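Inulin fructotransferase (Bacillus sp. snu-7, PDB 2INV) converts inulin into a cyclic difructose anhydride by intramolecular fructosyl transfer, acting as a fructan lyase. Local coordinates at residues Val368-Asp371 against Val372-His376. Residues are numbered along the deposited sequence; the frame is centred on the assembly and turned at random.
Sequences VVSD and VASQH
Val368 sits over one face of the His376 imidazole. Its CB lies 3.4 Å from the centroid of the His376 ring and 8° off the ring normal, a CH-pi contact close to dead centre. Both methyls lie on the face that CB covers: Val368 CG1 is 3.6 Å from His376 CD2, and Val368 CG2 is 3.5 Å from His376 CG. With CG1 anti to the backbone N (chi1 174°), CG1 is placed on the CD2 and NE2 side of the ring and CG2 on the CG and ND1 side.

Nearer the bend, Ser370 OG donates a hydrogen bond to Val372 O, 2.7 Å away. The hydroxyl comes in the carbonyl plane at a C=O...donor angle of 155°. OG reaches the inside of the bend, where Ser374 CB touches Ser370 OG at 3.6 Å.

These residues form one corner of the right-handed parallel beta-helix. Strand 362-370 ends here, and the chain folds back within five residues toward strand 375-379. At the ring edge, one water lies in the imidazole plane, 2.9 Å from His376 NE2, and bonds weakly to Ser370 OG. His376 ND1 is hydrogen-bonded to Ser391 O, which helps fix the ring's rotation. Were His376 replaced by an alanine, Val368 would probably lose the face it rests on, and Ser391 O and the water beside Ser370 would lose their imidazole partner.

Further out, Ser374 OG is hydrogen-bonded to Pro350 O and Gln352 NE2, tying the bend to the preceding coil. Phe334 of strand 328-337 also packs against Val368.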
ATOM      1  N   VAL A 368      -3.561  22.531 -13.926  1.00 14.14           N
ATOM      2  CA  VAL A 368      -2.813  23.514 -13.167  1.00 14.17           C
ATOM      3  C   VAL A 368      -3.738  24.549 -12.542  1.00 15.29           C
ATOM      4  O   VAL A 368      -4.673  25.033 -13.180  1.00 13.47           O
ATOM      5  CB  VAL A 368      -1.790  24.251 -14.055  1.00 14.47           C
ATOM      6  CG1 VAL A 368      -1.121  25.371 -13.254  1.00 13.08           C
ATOM      7  CG2 VAL A 368      -0.752  23.273 -14.572  1.00 14.25           C
ATOM      8  N   VAL A 369      -3.454  24.879 -11.291  1.00 15.47           N
ATOM      9  CA  VAL A 369      -4.213  25.865 -10.555  1.00 16.74           C
ATOM     10  C   VAL A 369      -3.166  26.734  -9.907  1.00 17.79           C
ATOM     11  O   VAL A 369      -2.320  26.240  -9.163  1.00 16.82           O
ATOM     12  CB  VAL A 369      -5.059  25.230  -9.437  1.00 17.01           C
ATOM     13  CG1 VAL A 369      -5.923  26.294  -8.779  1.00 16.97           C
ATOM     14  CG2 VAL A 369      -5.907  24.107  -9.996  1.00 18.00           C
ATOM     15  N   SER A 370      -3.208  28.026 -10.180  1.00 18.79           N
ATOM     16  CA  SER A 370      -2.235  28.897  -9.565  1.00 20.39           C
ATOM     17  C   SER A 370      -2.769  30.295  -9.410  1.00 21.13           C
ATOM     18  O   SER A 370      -3.609  30.757 -10.191  1.00 20.67           O
ATOM     19  CB  SER A 370      -0.920  28.900 -10.356  1.00 21.83           C
ATOM     20  OG  SER A 370      -1.099  29.461 -11.636  1.00 26.22           O
ATOM     21  N   ASP A 371      -2.259  30.962  -8.384  1.00 22.06           N
ATOM     22  CA  ASP A 371      -2.661  32.315  -8.053  1.00 22.89           C
ATOM     23  C   ASP A 371      -2.069  33.328  -9.026  1.00 22.26           C
ATOM     24  O   ASP A 371      -2.476  34.498  -9.039  1.00 22.05           O
ATOM     25  CB  ASP A 371      -2.208  32.636  -6.630  1.00 24.13           C
ATOM     26  CG  ASP A 371      -0.698  32.590  -6.482  1.00 26.06           C
ATOM     27  OD1 ASP A 371      -0.138  33.394  -5.698  1.00 26.46           O
ATOM     28  OD2 ASP A 371      -0.071  31.744  -7.148  1.00 26.14           O
ATOM     29  N   VAL A 372      -1.122  32.882  -9.844  1.00 20.85           N
ATOM     30  CA  VAL A 372      -0.488  33.779 -10.782  1.00 20.18           C
ATOM     31  C   VAL A 372      -0.418  33.191 -12.175  1.00 19.53           C
ATOM     32  O   VAL A 372      -0.569  31.986 -12.362  1.00 19.12           O
ATOM     33  CB  VAL A 372       0.940  34.121 -10.327  1.00 20.56           C
ATOM     34  CG1 VAL A 372       0.918  34.794  -8.976  1.00 21.06           C
ATOM     35  CG2 VAL A 372       1.778  32.848 -10.264  1.00 21.36           C
ATOM     36  N   ALA A 373      -0.201  34.060 -13.154  1.00 18.78           N
ATOM     37  CA  ALA A 373      -0.074  33.618 -14.528  1.00 17.92           C
ATOM     38  C   ALA A 373       1.102  32.657 -14.464  1.00 16.97           C
ATOM     39  O   ALA A 373       2.143  32.984 -13.904  1.00 16.21           O
ATOM     40  CB  ALA A 373       0.246  34.795 -15.439  1.00 19.37           C
ATOM     41  N   SER A 374       0.935  31.467 -15.023  1.00 16.21           N
ATOM     42  CA  SER A 374       1.988  30.464 -14.984  1.00 16.10           C
ATOM     43  C   SER A 374       2.095  29.690 -16.286  1.00 15.79           C
ATOM     44  O   SER A 374       1.097  29.504 -16.985  1.00 15.10           O
ATOM     45  CB  SER A 374       1.714  29.498 -13.829  1.00 16.71           C
ATOM     46  OG  SER A 374       2.413  28.276 -13.997  1.00 16.55           O
ATOM     47  N   GLN A 375       3.307  29.260 -16.628  1.00 14.90           N
ATOM     48  CA  GLN A 375       3.483  28.469 -17.832  1.00 14.14           C
ATOM     49  C   GLN A 375       3.376  27.029 -17.346  1.00 14.62           C
ATOM     50  O   GLN A 375       4.264  26.533 -16.638  1.00 14.45           O
ATOM     51  CB  GLN A 375       4.844  28.727 -18.487  1.00 14.58           C
ATOM     52  CG  GLN A 375       4.930  30.039 -19.290  1.00 15.20           C
ATOM     53  CD  GLN A 375       3.773  30.239 -20.255  1.00 15.80           C
ATOM     54  OE1 GLN A 375       2.845  31.003 -19.973  1.00 18.12           O
ATOM     55  NE2 GLN A 375       3.821  29.555 -21.400  1.00 14.81           N
ATOM     56  N   HIS A 376       2.266  26.388 -17.703  1.00 13.79           N
ATOM     57  CA  HIS A 376       1.995  25.015 -17.309  1.00 13.84           C
ATOM     58  C   HIS A 376       3.076  24.070 -17.797  1.00 14.40           C
ATOM     59  O   HIS A 376       3.471  23.135 -17.097  1.00 14.68           O
ATOM     60  CB  HIS A 376       0.649  24.574 -17.875  1.00 14.29           C
ATOM     61  CG  HIS A 376      -0.509  25.354 -17.349  1.00 13.34           C
ATOM     62  ND1 HIS A 376      -1.815  24.949 -17.514  1.00 14.66           N
ATOM     63  CD2 HIS A 376      -0.560  26.521 -16.662  1.00 14.23           C
ATOM     64  CE1 HIS A 376      -2.620  25.831 -16.952  1.00 15.08           C
ATOM     65  NE2 HIS A 376      -1.885  26.794 -16.428  1.00 15.83           N
TER
HETATM   66  O   HOH W   1      -3.714  22.715 -17.065  1.00 17.64           O
HETATM   67  O   HOH W   2      -2.364  29.257 -14.884  1.00 27.99           O